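Local coordinates for uncharacterized NTF-2 like protein (Silicibacter pomeroyi DSS-3, PDB 3FKA) that is of unknown function but has an NTF2-like fold of a putative lumazine-binding family, a fold whose cone-shaped barrels often enclose a ligand pocket, at residues M22-E31 and I57-T68; V79-V88 and D99-W110. All coordinates share one frame; numbering follows the deposited sequence.

Contact 1 (M22-E31 and I57-T68)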
loop_
_atom_site.group_PDB
_atom_site.type_symbol
_atom_site.label_atom_id
_atom_site.label_comp_id
_atom_site.label_asym_id
_atom_site.label_seq_id
_atom_site.Cartn_x
_atom_site.Cartn_y
_atom_site.Cartn_z
HETATM N N MSE B 22 17.566 -9.512 -14.131
HETATM C CA MSE B 22 16.731 -9.374 -15.327
HETATM C C MSE B 22 17.484 -8.634 -16.409
HETATM O O MSE B 22 17.552 -9.096 -17.549
HETATM C CB MSE B 22 15.440 -8.620 -15.036
HETATM C CG MSE B 22 14.640 -8.226 -16.308
HETATM SE SE MSE B 22 12.839 -7.593 -15.952
HETATM C CE MSE B 22 12.408 -8.975 -14.800
ATOM N N THR B 23 18.057 -7.486 -16.043
ATOM C CA THR B 23 18.818 -6.654 -16.983
ATOM C C THR B 23 20.001 -7.395 -17.589
ATOM O O THR B 23 20.209 -7.329 -18.797
ATOM C CB THR B 23 19.312 -5.376 -16.285
ATOM O OG1 THR B 23 18.185 -4.660 -15.756
ATOM C CG2 THR B 23 20.124 -4.509 -17.237
ATOM N N ARG B 24 20.752 -8.112 -16.753
ATOM C CA ARG B 24 21.949 -8.852 -17.184
ATOM C C ARG B 24 21.698 -10.220 -17.822
ATOM O O ARG B 24 22.626 -10.795 -18.424
ATOM C CB ARG B 24 22.875 -9.070 -15.982
ATOM C CG ARG B 24 23.410 -7.798 -15.366
ATOM C CD ARG B 24 24.549 -7.212 -16.169
ATOM N NE ARG B 24 25.018 -5.947 -15.572
ATOM C CZ ARG B 24 24.581 -4.726 -15.883
ATOM N NH1 ARG B 24 23.694 -4.514 -16.836
ATOM N NH2 ARG B 24 25.073 -3.679 -15.236
ATOM N N GLY B 25 20.477 -10.730 -17.721
ATOM C CA GLY B 25 20.138 -12.052 -18.238
ATOM C C GLY B 25 20.868 -13.114 -17.416
ATOM O O GLY B 25 21.402 -14.091 -17.964
ATOM N N ASP B 26 20.898 -12.917 -16.099
ATOM C CA ASP B 26 21.597 -13.830 -15.187
ATOM C C ASP B 26 20.660 -14.973 -14.817
ATOM O O ASP B 26 19.865 -14.852 -13.884
ATOM C CB ASP B 26 22.075 -13.020 -13.985
ATOM C CG ASP B 26 22.937 -13.792 -13.030
ATOM O OD1 ASP B 26 22.947 -15.038 -12.999
ATOM O OD2 ASP B 26 23.644 -13.105 -12.272
ATOM N N ARG B 27 20.742 -16.072 -15.569
ATOM C CA ARG B 27 19.890 -17.238 -15.321
ATOM C C ARG B 27 20.040 -17.823 -13.896
ATOM O O ARG B 27 19.025 -18.032 -13.231
ATOM C CB ARG B 27 20.083 -18.332 -16.397
ATOM C CG ARG B 27 19.360 -19.635 -16.089
ATOM C CD ARG B 27 19.512 -20.624 -17.167
ATOM N NE ARG B 27 18.848 -20.244 -18.413
ATOM C CZ ARG B 27 17.583 -20.511 -18.730
ATOM N NH1 ARG B 27 16.754 -21.146 -17.897
ATOM N NH2 ARG B 27 17.133 -20.141 -19.918
ATOM N N PRO B 28 21.277 -18.107 -13.443
ATOM C CA PRO B 28 21.379 -18.660 -12.078
ATOM C C PRO B 28 20.749 -17.766 -10.999
ATOM O O PRO B 28 20.052 -18.270 -10.135
ATOM C CB PRO B 28 22.889 -18.801 -11.872
ATOM C CG PRO B 28 23.442 -18.915 -13.218
ATOM C CD PRO B 28 22.589 -18.043 -14.095
ATOM N N ALA B 29 20.908 -16.451 -11.104
ATOM C CA ALA B 29 20.322 -15.514 -10.124
ATOM C C ALA B 29 18.803 -15.533 -10.185
ATOM O O ALA B 29 18.112 -15.534 -9.163
ATOM C CB ALA B 29 20.854 -14.087 -10.358
ATOM N N LEU B 30 18.269 -15.536 -11.403
ATOM C CA LEU B 30 16.818 -15.569 -11.594
ATOM C C LEU B 30 16.202 -16.875 -11.106
ATOM O O LEU B 30 15.121 -16.856 -10.550
ATOM C CB LEU B 30 16.467 -15.340 -13.058
ATOM C CG LEU B 30 16.779 -13.897 -13.551
ATOM C CD1 LEU B 30 16.823 -13.854 -15.090
ATOM C CD2 LEU B 30 15.800 -12.867 -12.934
ATOM N N GLU B 31 16.880 -18.004 -11.331
ATOM C CA GLU B 31 16.377 -19.283 -10.842
ATOM C C GLU B 31 16.447 -19.340 -9.320
ATOM O O GLU B 31 15.651 -20.036 -8.711
ATOM C CB GLU B 31 17.095 -20.470 -11.519
ATOM C CG GLU B 31 16.711 -20.556 -13.002
ATOM C CD GLU B 31 17.313 -21.722 -13.785
ATOM O OE1 GLU B 31 18.325 -22.336 -13.355
ATOM O OE2 GLU B 31 16.785 -21.995 -14.895
ATOM N N ILE B 57 12.850 -16.312 -18.071
ATOM C CA ILE B 57 14.324 -16.274 -17.999
ATOM C C ILE B 57 14.917 -16.260 -19.440
ATOM O O ILE B 57 15.828 -15.488 -19.716
ATOM C CB ILE B 57 14.896 -17.404 -17.147
ATOM C CG1 ILE B 57 14.530 -17.158 -15.687
ATOM C CG2 ILE B 57 16.398 -17.462 -17.329
ATOM C CD1 ILE B 57 14.990 -18.256 -14.787
ATOM N N ALA B 58 14.347 -17.046 -20.346
ATOM C CA ALA B 58 14.774 -17.037 -21.745
ATOM C C ALA B 58 14.559 -15.625 -22.335
ATOM O O ALA B 58 15.347 -15.184 -23.146
ATOM C CB ALA B 58 14.035 -18.067 -22.559
HETATM N N MSE B 59 13.486 -14.948 -21.926
HETATM C CA MSE B 59 13.216 -13.570 -22.408
HETATM C C MSE B 59 14.263 -12.608 -21.848
HETATM O O MSE B 59 14.677 -11.684 -22.564
HETATM C CB MSE B 59 11.773 -13.156 -22.085
HETATM C CG MSE B 59 10.787 -13.979 -22.889
HETATM SE SE MSE B 59 9.009 -13.728 -22.175
HETATM C CE MSE B 59 8.066 -14.954 -23.372
ATOM N N CYS B 60 14.692 -12.807 -20.583
ATOM C CA CYS B 60 15.735 -11.982 -19.971
ATOM C C CYS B 60 17.054 -12.232 -20.691
ATOM O O CYS B 60 17.793 -11.295 -20.974
ATOM C CB CYS B 60 15.900 -12.250 -18.485
ATOM S SG CYS B 60 14.460 -11.774 -17.525
ATOM N N GLU B 61 17.352 -13.496 -21.005
ATOM C CA GLU B 61 18.570 -13.776 -21.758
ATOM C C GLU B 61 18.542 -13.032 -23.106
ATOM O O GLU B 61 19.528 -12.387 -23.484
ATOM C CB GLU B 61 18.760 -15.280 -21.978
ATOM C CG GLU B 61 19.070 -16.069 -20.729
ATOM C CD GLU B 61 19.126 -17.575 -20.977
ATOM O OE1 GLU B 61 18.261 -18.110 -21.740
ATOM O OE2 GLU B 61 20.015 -18.228 -20.366
ATOM N N ASP B 62 17.405 -13.117 -23.822
ATOM C CA ASP B 62 17.246 -12.508 -25.123
ATOM C C ASP B 62 17.578 -11.030 -25.158
ATOM O O ASP B 62 18.256 -10.592 -26.091
ATOM C CB ASP B 62 15.819 -12.714 -25.665
ATOM C CG ASP B 62 15.587 -14.096 -26.223
ATOM O OD1 ASP B 62 16.574 -14.764 -26.567
ATOM O OD2 ASP B 62 14.411 -14.477 -26.370
ATOM N N ALA B 63 17.127 -10.312 -24.136
ATOM C CA ALA B 63 17.298 -8.866 -24.054
ATOM C C ALA B 63 18.457 -8.424 -23.189
ATOM O O ALA B 63 18.600 -7.215 -22.967
ATOM C CB ALA B 63 15.993 -8.235 -23.515
ATOM N N ALA B 64 19.306 -9.364 -22.745
ATOM C CA ALA B 64 20.413 -9.024 -21.834
ATOM C C ALA B 64 21.336 -7.908 -22.287
ATOM O O ALA B 64 21.622 -7.740 -23.472
ATOM C CB ALA B 64 21.230 -10.276 -21.500
ATOM N N ASP B 65 21.773 -7.119 -21.301
ATOM C CA ASP B 65 22.650 -5.980 -21.509
ATOM C C ASP B 65 23.689 -6.063 -20.415
ATOM O O ASP B 65 23.325 -6.026 -19.249
ATOM C CB ASP B 65 21.773 -4.734 -21.406
ATOM C CG ASP B 65 22.468 -3.464 -21.776
ATOM O OD1 ASP B 65 23.703 -3.316 -21.581
ATOM O OD2 ASP B 65 21.711 -2.555 -22.230
ATOM N N ALA B 66 24.958 -6.193 -20.790
ATOM C CA ALA B 66 26.049 -6.338 -19.821
ATOM C C ALA B 66 26.455 -5.092 -19.047
ATOM O O ALA B 66 27.045 -5.229 -17.963
ATOM C CB ALA B 66 27.299 -6.875 -20.537
ATOM N N GLU B 67 26.138 -3.907 -19.561
ATOM C CA GLU B 67 26.604 -2.671 -18.925
ATOM C C GLU B 67 25.592 -1.606 -18.518
ATOM O O GLU B 67 25.947 -0.747 -17.707
ATOM C CB GLU B 67 27.585 -2.001 -19.889
ATOM C CG GLU B 67 28.780 -2.870 -20.264
ATOM C CD GLU B 67 29.811 -2.138 -21.104
ATOM O OE1 GLU B 67 30.212 -1.015 -20.746
ATOM O OE2 GLU B 67 30.271 -2.710 -22.100
ATOM N N THR B 68 24.372 -1.632 -19.040
ATOM C CA THR B 68 23.386 -0.607 -18.685
ATOM C C THR B 68 23.042 -0.616 -17.191
ATOM O O THR B 68 22.914 -1.683 -16.590
ATOM C CB THR B 68 22.107 -0.753 -19.538
ATOM O OG1 THR B 68 22.431 -0.432 -20.895
ATOM C CG2 THR B 68 21.007 0.186 -19.068
HETATM O O HOH W 1 17.204 -8.809 -20.207
HETATM O O HOH W 2 18.343 -5.805 -20.395
#

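Contact 2 (V79-V88 and D99-W110). With EDO (1,2-ethanediol), chain Q.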
loop_
_atom_site.group_PDB
_atom_site.type_symbol
_atom_site.label_atom_id
_atom_site.label_comp_id
_atom_site.label_asym_id
_atom_site.label_seq_id
_atom_site.Cartn_x
_atom_site.Cartn_y
_atom_site.Cartn_z
ATOM N N VAL B 79 4.186 -6.107 4.248
ATOM C CA VAL B 79 4.631 -7.363 4.842
ATOM C C VAL B 79 3.659 -7.814 5.927
ATOM O O VAL B 79 3.203 -6.987 6.739
ATOM C CB VAL B 79 6.018 -7.225 5.505
ATOM C CG1 VAL B 79 6.492 -8.565 6.111
ATOM C CG2 VAL B 79 7.087 -6.707 4.548
ATOM N N GLN B 80 3.296 -9.094 5.908
ATOM C CA GLN B 80 2.453 -9.694 6.974
ATOM C C GLN B 80 3.095 -11.027 7.287
ATOM O O GLN B 80 3.024 -11.930 6.487
ATOM C CB GLN B 80 0.998 -9.839 6.562
ATOM C CG GLN B 80 0.253 -8.520 6.424
ATOM C CD GLN B 80 -0.011 -7.813 7.776
ATOM O OE1 GLN B 80 -0.168 -8.455 8.810
ATOM N NE2 GLN B 80 -0.075 -6.495 7.748
ATOM N N GLY B 81 3.737 -11.154 8.450
ATOM C CA GLY B 81 4.419 -12.419 8.779
ATOM C C GLY B 81 5.432 -12.829 7.710
ATOM O O GLY B 81 6.382 -12.091 7.417
ATOM N N ASP B 82 5.205 -13.991 7.097
ATOM C CA ASP B 82 6.116 -14.536 6.084
ATOM C C ASP B 82 5.705 -14.238 4.618
ATOM O O ASP B 82 6.236 -14.886 3.702
ATOM C CB ASP B 82 6.375 -16.036 6.345
ATOM C CG ASP B 82 5.142 -16.902 6.263
ATOM O OD1 ASP B 82 4.064 -16.403 5.908
ATOM O OD2 ASP B 82 5.293 -18.110 6.568
ATOM N N ILE B 83 4.754 -13.321 4.410
ATOM C CA ILE B 83 4.337 -12.919 3.060
ATOM C C ILE B 83 4.593 -11.429 2.837
ATOM O O ILE B 83 4.537 -10.618 3.775
ATOM C CB ILE B 83 2.866 -13.312 2.701
ATOM C CG1 ILE B 83 1.843 -12.710 3.660
ATOM C CG2 ILE B 83 2.740 -14.852 2.657
ATOM C CD1 ILE B 83 0.383 -12.835 3.154
ATOM N N ALA B 84 4.897 -11.085 1.589
ATOM C CA ALA B 84 5.129 -9.692 1.210
ATOM C C ALA B 84 4.605 -9.437 -0.180
ATOM O O ALA B 84 4.469 -10.377 -0.995
ATOM C CB ALA B 84 6.612 -9.318 1.271
HETATM N N MSE B 85 4.280 -8.181 -0.435
HETATM C CA MSE B 85 3.824 -7.777 -1.744
HETATM C C MSE B 85 4.501 -6.432 -2.005
HETATM O O MSE B 85 4.488 -5.563 -1.128
HETATM C CB MSE B 85 2.319 -7.753 -1.758
HETATM C CG MSE B 85 1.764 -7.593 -3.107
HETATM SE SE MSE B 85 -0.168 -7.775 -3.072
HETATM C CE MSE B 85 -0.628 -6.546 -1.611
ATOM N N LEU B 86 5.095 -6.293 -3.185
ATOM C CA LEU B 86 5.880 -5.120 -3.556
ATOM C C LEU B 86 5.453 -4.506 -4.864
ATOM O O LEU B 86 5.095 -5.225 -5.795
ATOM C CB LEU B 86 7.345 -5.533 -3.766
ATOM C CG LEU B 86 8.397 -6.046 -2.743
ATOM C CD1 LEU B 86 9.128 -4.911 -2.009
ATOM C CD2 LEU B 86 7.820 -7.095 -1.766
ATOM N N HIS B 87 5.530 -3.186 -4.947
ATOM C CA HIS B 87 5.247 -2.424 -6.172
ATOM C C HIS B 87 6.617 -1.849 -6.540
ATOM O O HIS B 87 7.170 -1.026 -5.792
ATOM C CB HIS B 87 4.177 -1.344 -6.019
ATOM C CG HIS B 87 4.045 -0.425 -7.197
ATOM N ND1 HIS B 87 3.444 0.814 -7.109
ATOM C CD2 HIS B 87 4.481 -0.541 -8.473
ATOM C CE1 HIS B 87 3.468 1.395 -8.296
ATOM N NE2 HIS B 87 4.092 0.594 -9.142
ATOM N N VAL B 88 7.154 -2.286 -7.679
ATOM C CA VAL B 88 8.419 -1.837 -8.175
ATOM C C VAL B 88 8.271 -1.201 -9.555
ATOM O O VAL B 88 7.537 -1.737 -10.401
ATOM C CB VAL B 88 9.441 -3.038 -8.329
ATOM C CG1 VAL B 88 10.834 -2.565 -8.812
ATOM C CG2 VAL B 88 9.584 -3.831 -7.008
ATOM N N ASP B 99 5.562 -3.288 -11.708
ATOM C CA ASP B 99 5.527 -4.683 -11.327
ATOM C C ASP B 99 4.915 -4.830 -9.950
ATOM O O ASP B 99 5.271 -4.059 -9.046
ATOM C CB ASP B 99 6.930 -5.276 -11.196
ATOM C CG ASP B 99 7.677 -5.401 -12.501
ATOM O OD1 ASP B 99 7.107 -5.344 -13.614
ATOM O OD2 ASP B 99 8.895 -5.615 -12.389
ATOM N N PHE B 100 3.985 -5.784 -9.788
ATOM C CA PHE B 100 3.405 -6.132 -8.505
ATOM C C PHE B 100 3.898 -7.554 -8.243
ATOM O O PHE B 100 3.510 -8.475 -8.971
ATOM C CB PHE B 100 1.894 -6.072 -8.434
ATOM C CG PHE B 100 1.296 -4.706 -8.613
ATOM C CD1 PHE B 100 1.974 -3.519 -8.263
ATOM C CD2 PHE B 100 -0.035 -4.600 -8.978
ATOM C CE1 PHE B 100 1.352 -2.317 -8.362
ATOM C CE2 PHE B 100 -0.648 -3.398 -9.050
ATOM C CZ PHE B 100 0.032 -2.241 -8.743
ATOM N N LEU B 101 4.741 -7.706 -7.224
ATOM C CA LEU B 101 5.347 -8.980 -6.862
ATOM C C LEU B 101 4.756 -9.558 -5.578
ATOM O O LEU B 101 4.505 -8.797 -4.661
ATOM C CB LEU B 101 6.847 -8.766 -6.615
ATOM C CG LEU B 101 7.806 -8.172 -7.666
ATOM C CD1 LEU B 101 9.158 -7.788 -7.010
ATOM C CD2 LEU B 101 8.054 -9.087 -8.858
ATOM N N THR B 102 4.531 -10.875 -5.519
ATOM C CA THR B 102 4.070 -11.562 -4.301
ATOM C C THR B 102 5.337 -12.339 -3.920
ATOM O O THR B 102 6.008 -12.908 -4.809
ATOM C CB THR B 102 2.840 -12.467 -4.454
ATOM O OG1 THR B 102 3.015 -13.362 -5.556
ATOM C CG2 THR B 102 1.613 -11.609 -4.692
ATOM N N VAL B 103 5.672 -12.353 -2.626
ATOM C CA VAL B 103 6.923 -12.947 -2.156
ATOM C C VAL B 103 6.651 -13.725 -0.883
ATOM O O VAL B 103 5.782 -13.321 -0.090
ATOM C CB VAL B 103 7.968 -11.837 -1.856
ATOM C CG1 VAL B 103 9.390 -12.416 -1.754
ATOM C CG2 VAL B 103 7.964 -10.723 -2.937
ATOM N N LEU B 104 7.388 -14.814 -0.696
ATOM C CA LEU B 104 7.249 -15.669 0.472
ATOM C C LEU B 104 8.600 -15.862 1.139
ATOM O O LEU B 104 9.596 -16.106 0.458
ATOM C CB LEU B 104 6.734 -17.039 0.083
ATOM C CG LEU B 104 6.444 -18.058 1.191
ATOM C CD1 LEU B 104 5.195 -17.672 2.002
ATOM C CD2 LEU B 104 6.278 -19.467 0.597
ATOM N N LEU B 105 8.616 -15.766 2.463
ATOM C CA LEU B 105 9.802 -16.022 3.261
ATOM C C LEU B 105 9.764 -17.526 3.449
ATOM O O LEU B 105 8.904 -18.020 4.177
ATOM C CB LEU B 105 9.750 -15.308 4.605
ATOM C CG LEU B 105 10.868 -15.618 5.612
ATOM C CD1 LEU B 105 12.236 -15.261 5.090
ATOM C CD2 LEU B 105 10.572 -14.863 6.904
ATOM N N HIS B 106 10.707 -18.242 2.848
ATOM C CA HIS B 106 10.705 -19.698 2.914
ATOM C C HIS B 106 12.121 -20.206 3.136
ATOM O O HIS B 106 13.051 -19.806 2.423
ATOM C CB HIS B 106 10.105 -20.246 1.627
ATOM C CG HIS B 106 10.063 -21.736 1.564
ATOM N ND1 HIS B 106 9.267 -22.496 2.397
ATOM C CD2 HIS B 106 10.679 -22.603 0.733
ATOM C CE1 HIS B 106 9.444 -23.774 2.114
ATOM N NE2 HIS B 106 10.292 -23.867 1.107
ATOM N N GLU B 107 12.275 -21.079 4.130
ATOM C CA GLU B 107 13.588 -21.630 4.482
ATOM C C GLU B 107 14.641 -20.525 4.740
ATOM O O GLU B 107 15.781 -20.616 4.283
ATOM C CB GLU B 107 14.040 -22.618 3.414
ATOM C CG GLU B 107 13.086 -23.771 3.308
ATOM C CD GLU B 107 13.468 -24.793 2.272
ATOM O OE1 GLU B 107 14.356 -24.554 1.418
ATOM O OE2 GLU B 107 12.825 -25.852 2.332
ATOM N N GLY B 108 14.222 -19.457 5.416
ATOM C CA GLY B 108 15.143 -18.370 5.779
ATOM C C GLY B 108 15.395 -17.261 4.776
ATOM O O GLY B 108 16.157 -16.328 5.079
ATOM N N SER B 109 14.766 -17.325 3.603
ATOM C CA SER B 109 14.974 -16.264 2.623
ATOM C C SER B 109 13.699 -15.948 1.808
ATOM O O SER B 109 12.845 -16.807 1.614
ATOM C CB SER B 109 16.137 -16.620 1.712
ATOM O OG SER B 109 15.874 -17.739 0.911
ATOM N N TRP B 110 13.591 -14.692 1.398
ATOM C CA TRP B 110 12.467 -14.197 0.602
ATOM C C TRP B 110 12.653 -14.631 -0.837
ATOM O O TRP B 110 13.754 -14.458 -1.391
ATOM C CB TRP B 110 12.345 -12.685 0.724
ATOM C CG TRP B 110 11.957 -12.232 2.097
ATOM C CD1 TRP B 110 12.793 -11.859 3.109
ATOM C CD2 TRP B 110 10.633 -12.121 2.605
ATOM N NE1 TRP B 110 12.058 -11.496 4.222
ATOM C CE2 TRP B 110 10.727 -11.661 3.939
ATOM C CE3 TRP B 110 9.367 -12.391 2.075
ATOM C CZ2 TRP B 110 9.602 -11.437 4.738
ATOM C CZ3 TRP B 110 8.243 -12.151 2.875
ATOM C CH2 TRP B 110 8.370 -11.673 4.180
HETATM C C1 EDO Q . 16.705 -18.513 -2.426
HETATM O O1 EDO Q . 15.844 -19.280 -1.560
HETATM C C2 EDO Q . 16.131 -17.135 -2.679
HETATM O O2 EDO Q . 15.682 -16.568 -1.455
#

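Contact 1 (M22-E31 and I57-T68)
The guanidinium of R27 carries the CG2 methyl of I57 over the centre of one face, 3.6 Å from CZ, while its edge meets the carboxylates of E61 and E31. R27 NE and NH2 grip E61 side-on, NE to OE2 and NH2 to OE1, each bond 3.0 Å long, and both oxygens are met from above the carboxylate plane because the two flat groups stand 70° apart. NH1 turns to OE2 of E31, which completes a salt-bridge network that fixes the rotation of the arginine head. R24 presents its guanidinium differently: A66 O sits above the centre of one face, too badly angled to bond NE, and the edge meets carbonyls. NH1 and NH2 both close on T68 O, and NH1 also donates to D65 O at 2.9 Å. The bend at chi2 (-78°) brings this head back to the 65-68 loop although its CB points away from it. D65 shapes that loop, its OD1 accepting from E67 N, an Asx turn, and from T68 N, an Asx motif. Between the arginines, the N-terminal helix of the NTF2-like fold ends in a Schellman motif with G25 at C-prime, and D26 caps helix 27-33. Lacking a side chain, G25 brings its CA within 4.2 Å of E61 CA on helix 53-63; a CB there would clash with A64 CB. D65 N donates to T23 O at 3.0 Å, and bridging waters link M22 O to C60 O and T23 O to A63 O. Deeper in, L30 packs CB 3.7 Å from I57 CD1 and CD1 3.9 Å from C60 CB.

Contact 2 (V79-V88 and D99-W110)
F100 points its ring edge at the face of H87, CE1 lying 3.5 Å from H87 CG, in a T-shaped pair with planes at 87°. The two residues form a non-hydrogen-bonded pair of the antiparallel hairpin 83-92/95-106, part of the curved sheet of the NTF2-like fold. With CG anti to the backbone N (chi1 171°), the imidazole is carried round so that one face turns to F100 CE1, and D98 holds its NE2. A leucine in place of H87 would probably deprive the F100 edge of its aromatic face and leave D98 OD1 without this donor. Alternating with such pairs, A84 and V103, L86 and L101, and V88 and D99 exchange two backbone bonds each; L105 N adds a nearly straight one to D82 O (2.8 Å, 175°).

On the face of A84, L86 and V88, A84 CB meets V103 CB at 4.2 Å under helix 4-24, whose L11 and L14 touch A84 and V103. D99, on this face, has OD2 bonded by Y18 and N90 and its side chain near an unidentified bound molecule. W110 closes one end of this layer. Its ring lies with L105 CB over the centre of one face, while its CZ3 presses on A84 CB at 3.6 Å; H7 meets the same ring from the N-terminal helix. The face of I83, M85, F100, T102 and L104 packs on a second subunit, and S114 of that subunit bonds T102 OG1; at the turn, H43 of the same neighbouring subunit bonds D82 OD2. Beside the H106-S109 turn, an ethanediol, probably from the crystallisation liquor, donates from O2 to W110 O at 2.9 Å.

From the N terminus, helix 4-24 runs over the sheet before segment 22-31, the break between helices 4-24 and 27-33, begins contact 1. The chain then forms strands 38-44 and 47-52 and enters helix 53-63, where segment 57-68 comes back against that break and closes the first loop. Strand 72-80 follows, and contact 2 closes a second, shorter loop through the hairpin 83-92/95-106. The loops are in series, neither nested nor crossed. Their centres lie 22 Å apart on opposite sides of the chain's centre: contact 1 ties the helices together, whereas contact 2 joins strands within the sheet. Strand 83-92 connects the two regions, since W92 touches M22 and A63.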